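Local coordinates for similarities with probable monooxygenase (Photorhabdus luminescens, PDB 4HB9), which binds FAD and is probably a flavin-dependent monooxygenase of the aromatic ring hydroxylase-like type, at residues V4-A9 against V159-S164. Residues are numbered along the deposited sequence; the frame is centred on the assembly and turned at random.
Sequences VGIIGA and VGADGS. With FAD (flavin-adenine dinucleotide), chain B; EDO (1,2-ethanediol), chain L.
The carbonyl oxygen of V159 is gripped from strand 3-7 by two groups: I7 N gives it a hydrogen bond of 2.9 Å, nearly along the C=O axis, and the CA-H of I6 adds a weaker contact at 3.4 Å from I6 CA to V159 O. V159 N bonds in turn to G5 O, and A161 N reaches I7 O with a more bent N-H angle of 134° as segment 159-164 leaves its strand. Helix 11-22 covers V4, I6 and V159, and here V4 CG1 meets V159 CG2 at 4.0 Å. I6 CG2, anti to the backbone N, touches the methyl of A161 at 3.8 Å. Strands 3-7 and 157-160 are neighbours in the parallel sheet of a Rossmann-type fold, as in FAD-dependent aromatic hydroxylases, and G8 is probably the first glycine of its GxGxxG motif. A CB on G8 would run into A161 O and, at phi 107° and psi 115°, also press on I7 O. Beyond the strands both segments line the FAD pocket: I7 CG2 lies 3.4 Å from C2A of the adenine, while G8 CA comes within 3.3 Å of the ribose O4B. D162 CB lies against I7 O, while OD1 is hydrogen-bonded to S166 OG and OD2 weakly to V168 N.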
ATOM      1  N   VAL A   4       5.018  -0.101  23.824  1.00 23.00           N
ATOM      2  CA  VAL A   4       4.090  -0.231  22.698  1.00 20.30           C
ATOM      3  C   VAL A   4       4.509  -1.455  21.897  1.00 20.60           C
ATOM      4  O   VAL A   4       5.689  -1.614  21.528  1.00 21.41           O
ATOM      5  CB  VAL A   4       4.064   1.051  21.816  1.00 20.99           C
ATOM      6  CG1 VAL A   4       3.130   0.876  20.631  1.00 19.99           C
ATOM      7  CG2 VAL A   4       3.627   2.259  22.628  1.00 20.54           C
ATOM      8  N   GLY A   5       3.559  -2.359  21.680  1.00 19.80           N
ATOM      9  CA  GLY A   5       3.770  -3.521  20.827  1.00 19.90           C
ATOM     10  C   GLY A   5       3.046  -3.302  19.522  1.00 20.10           C
ATOM     11  O   GLY A   5       1.856  -2.964  19.530  1.00 18.75           O
ATOM     12  N   ILE A   6       3.765  -3.504  18.413  1.00 19.23           N
ATOM     13  CA  ILE A   6       3.209  -3.321  17.070  1.00 19.00           C
ATOM     14  C   ILE A   6       3.230  -4.680  16.360  1.00 18.19           C
ATOM     15  O   ILE A   6       4.275  -5.357  16.325  1.00 17.65           O
ATOM     16  CB  ILE A   6       4.041  -2.316  16.233  1.00 19.00           C
ATOM     17  CG1 ILE A   6       4.111  -0.957  16.924  1.00 19.38           C
ATOM     18  CG2 ILE A   6       3.442  -2.185  14.822  1.00 19.33           C
ATOM     19  CD1 ILE A   6       5.140   0.012  16.334  1.00 19.54           C
ATOM     20  N   ILE A   7       2.082  -5.105  15.838  1.00 17.59           N
ATOM     21  CA  ILE A   7       2.031  -6.299  14.991  1.00 17.83           C
ATOM     22  C   ILE A   7       2.211  -5.845  13.543  1.00 18.57           C
ATOM     23  O   ILE A   7       1.374  -5.082  13.022  1.00 18.29           O
ATOM     24  CB  ILE A   7       0.720  -7.088  15.109  1.00 18.39           C
ATOM     25  CG1 ILE A   7       0.350  -7.361  16.588  1.00 18.73           C
ATOM     26  CG2 ILE A   7       0.851  -8.400  14.367  1.00 18.46           C
ATOM     27  CD1 ILE A   7       1.424  -7.999  17.438  1.00 18.61           C
ATOM     28  N   GLY A   8       3.313  -6.290  12.927  1.00 18.23           N
ATOM     29  CA  GLY A   8       3.608  -5.976  11.529  1.00 18.86           C
ATOM     30  C   GLY A   8       4.723  -4.971  11.308  1.00 18.26           C
ATOM     31  O   GLY A   8       4.609  -3.802  11.688  1.00 18.80           O
ATOM     32  N   ALA A   9       5.803  -5.440  10.688  1.00 18.58           N
ATOM     33  CA  ALA A   9       6.881  -4.581  10.218  1.00 18.42           C
ATOM     34  C   ALA A   9       6.673  -4.260   8.739  1.00 19.92           C
ATOM     35  O   ALA A   9       7.538  -4.533   7.887  1.00 19.83           O
ATOM     36  CB  ALA A   9       8.215  -5.234  10.413  1.00 17.54           C
ATOM     37  N   VAL A 159      -0.711  -2.178  18.870  1.00 20.74           N
ATOM     38  CA  VAL A 159      -1.102  -1.565  17.609  1.00 20.83           C
ATOM     39  C   VAL A 159      -1.098  -2.610  16.507  1.00 20.18           C
ATOM     40  O   VAL A 159      -0.070  -3.227  16.243  1.00 20.22           O
ATOM     41  CB  VAL A 159      -0.149  -0.421  17.198  1.00 20.04           C
ATOM     42  CG1 VAL A 159      -0.647   0.208  15.914  1.00 19.66           C
ATOM     43  CG2 VAL A 159      -0.040   0.615  18.282  1.00 19.48           C
ATOM     44  N   GLY A 160      -2.254  -2.803  15.874  1.00 20.15           N
ATOM     45  CA  GLY A 160      -2.375  -3.703  14.739  1.00 19.39           C
ATOM     46  C   GLY A 160      -1.995  -2.934  13.493  1.00 18.56           C
ATOM     47  O   GLY A 160      -2.755  -2.089  13.027  1.00 18.68           O
ATOM     48  N   ALA A 161      -0.787  -3.202  12.994  1.00 18.99           N
ATOM     49  CA  ALA A 161      -0.306  -2.675  11.707  1.00 18.61           C
ATOM     50  C   ALA A 161      -0.073  -3.847  10.763  1.00 19.28           C
ATOM     51  O   ALA A 161       0.922  -3.900  10.017  1.00 17.07           O
ATOM     52  CB  ALA A 161       0.962  -1.868  11.921  1.00 18.31           C
ATOM     53  N   ASP A 162      -1.009  -4.801  10.811  1.00 19.48           N
ATOM     54  CA  ASP A 162      -0.784  -6.124  10.227  1.00 19.98           C
ATOM     55  C   ASP A 162      -1.500  -6.370   8.902  1.00 20.82           C
ATOM     56  O   ASP A 162      -1.706  -7.524   8.504  1.00 23.08           O
ATOM     57  CB  ASP A 162      -1.048  -7.244  11.259  1.00 20.97           C
ATOM     58  CG  ASP A 162      -2.410  -7.118  11.986  1.00 21.98           C
ATOM     59  OD1 ASP A 162      -2.988  -6.000  12.110  1.00 19.19           O
ATOM     60  OD2 ASP A 162      -2.882  -8.190  12.455  1.00 24.79           O
ATOM     61  N   GLY A 163      -1.867  -5.298   8.210  1.00 20.75           N
ATOM     62  CA  GLY A 163      -2.289  -5.413   6.814  1.00 22.34           C
ATOM     63  C   GLY A 163      -3.780  -5.669   6.633  1.00 22.22           C
ATOM     64  O   GLY A 163      -4.538  -5.756   7.605  1.00 20.88           O
ATOM     65  N   SER A 164      -4.179  -5.860   5.379  1.00 23.01           N
ATOM     66  CA  SER A 164      -5.602  -5.843   5.002  0.50 24.01           C
ATOM     67  C   SER A 164      -6.464  -6.907   5.689  1.00 25.90           C
ATOM     68  O   SER A 164      -7.623  -6.640   5.975  1.00 26.81           O
ATOM     69  CB  SER A 164      -5.757  -5.964   3.483  0.50 24.47           C
ATOM     70  OG  SER A 164      -5.170  -4.854   2.817  0.50 22.96           O
TER
HETATM   71  PA  FAD B 501       1.775  -3.846   4.992  1.00 18.99           P
HETATM   72  O1A FAD B 501       2.803  -2.881   4.462  1.00 17.00           O
HETATM   73  O2A FAD B 501       1.079  -4.890   4.188  1.00 17.34           O
HETATM   74  O5B FAD B 501       2.390  -4.546   6.294  1.00 19.33           O
HETATM   75  C5B FAD B 501       1.685  -5.529   7.029  1.00 19.32           C
HETATM   76  C4B FAD B 501       2.754  -6.310   7.768  1.00 19.66           C
HETATM   77  O4B FAD B 501       2.118  -7.131   8.765  1.00 18.75           O
HETATM   78  C3B FAD B 501       3.581  -7.236   6.854  1.00 19.66           C
HETATM   79  O3B FAD B 501       4.979  -7.131   7.127  1.00 18.16           O
HETATM   80  C2B FAD B 501       3.032  -8.604   7.207  1.00 19.94           C
HETATM   81  O2B FAD B 501       3.931  -9.683   7.027  1.00 19.53           O
HETATM   82  C1B FAD B 501       2.697  -8.415   8.694  1.00 18.90           C
HETATM   83  N9A FAD B 501       1.719  -9.348   9.256  1.00 19.36           N
HETATM   84  C8A FAD B 501       0.523  -9.717   8.725  1.00 21.62           C
HETATM   85  N7A FAD B 501      -0.151 -10.549   9.571  1.00 22.13           N
HETATM   86  C5A FAD B 501       0.644 -10.710  10.651  1.00 21.17           C
HETATM   87  C6A FAD B 501       0.529 -11.481  11.904  1.00 21.46           C
HETATM   88  N6A FAD B 501      -0.585 -12.229  12.074  1.00 21.83           N
HETATM   89  N1A FAD B 501       1.548 -11.427  12.786  1.00 21.02           N
HETATM   90  C2A FAD B 501       2.634 -10.651  12.564  1.00 22.38           C
HETATM   91  N3A FAD B 501       2.812  -9.917  11.447  1.00 20.84           N
HETATM   92  C4A FAD B 501       1.851  -9.911  10.466  1.00 21.16           C
HETATM   93  N1  FAD B 501       0.303   2.764  -1.845  1.00 22.50           N
HETATM   94  C2  FAD B 501       0.583   4.062  -2.103  1.00 23.92           C
HETATM   95  O2  FAD B 501       0.362   4.974  -1.233  1.00 22.71           O
HETATM   96  N3  FAD B 501       1.114   4.415  -3.289  1.00 21.82           N
HETATM   97  C4  FAD B 501       1.352   3.571  -4.298  1.00 22.73           C
HETATM   98  O4  FAD B 501       1.842   3.991  -5.379  1.00 20.78           O
HETATM   99  C4X FAD B 501       1.033   2.152  -4.109  1.00 22.52           C
HETATM  100  N5  FAD B 501       1.256   1.218  -5.077  1.00 24.69           N
HETATM  101  C5X FAD B 501       0.934  -0.076  -4.848  1.00 24.66           C
HETATM  102  C6  FAD B 501       1.132  -1.037  -5.833  1.00 24.35           C
HETATM  103  C7  FAD B 501       0.815  -2.380  -5.616  1.00 24.60           C
HETATM  104  C7M FAD B 501       1.032  -3.428  -6.692  1.00 26.16           C
HETATM  105  C8  FAD B 501       0.247  -2.792  -4.322  1.00 25.33           C
HETATM  106  C8M FAD B 501      -0.095  -4.240  -4.051  1.00 26.77           C
HETATM  107  C9  FAD B 501       0.047  -1.835  -3.331  1.00 25.32           C
HETATM  108  C9A FAD B 501       0.365  -0.492  -3.531  1.00 23.98           C
HETATM  109  N10 FAD B 501       0.155   0.475  -2.521  1.00 23.38           N
HETATM  110  C10 FAD B 501       0.471   1.804  -2.780  1.00 22.79           C
HETATM  111  C1' FAD B 501      -0.450   0.138  -1.216  1.00 22.72           C
HETATM  112  C2' FAD B 501       0.584  -0.119  -0.122  1.00 21.11           C
HETATM  113  O2' FAD B 501       1.571  -1.038  -0.558  1.00 20.88           O
HETATM  114  C3' FAD B 501      -0.126  -0.682   1.107  1.00 19.79           C
HETATM  115  O3' FAD B 501      -1.326   0.059   1.320  1.00 21.26           O
HETATM  116  C4' FAD B 501       0.758  -0.557   2.339  1.00 19.01           C
HETATM  117  O4' FAD B 501       1.704  -1.610   2.299  1.00 18.96           O
HETATM  118  C5' FAD B 501      -0.028  -0.656   3.629  1.00 18.62           C
HETATM  119  O5' FAD B 501       0.896  -0.529   4.690  1.00 18.00           O
HETATM  120  P   FAD B 501       0.630  -1.399   6.018  1.00 18.21           P
HETATM  121  O1P FAD B 501       1.829  -1.115   6.891  1.00 17.60           O
HETATM  122  O2P FAD B 501      -0.765  -1.120   6.511  1.00 16.96           O
HETATM  123  O3P FAD B 501       0.594  -2.951   5.609  1.00 16.51           O
HETATM  124  C1  EDO L 511       9.205  -8.038   5.748  1.00 52.23           C
HETATM  125  O1  EDO L 511       9.052  -7.290   6.957  1.00 52.81           O
HETATM  126  C2  EDO L 511       8.009  -8.957   5.627  1.00 51.97           C
HETATM  127  O2  EDO L 511       6.814  -8.199   5.393  1.00 50.61           O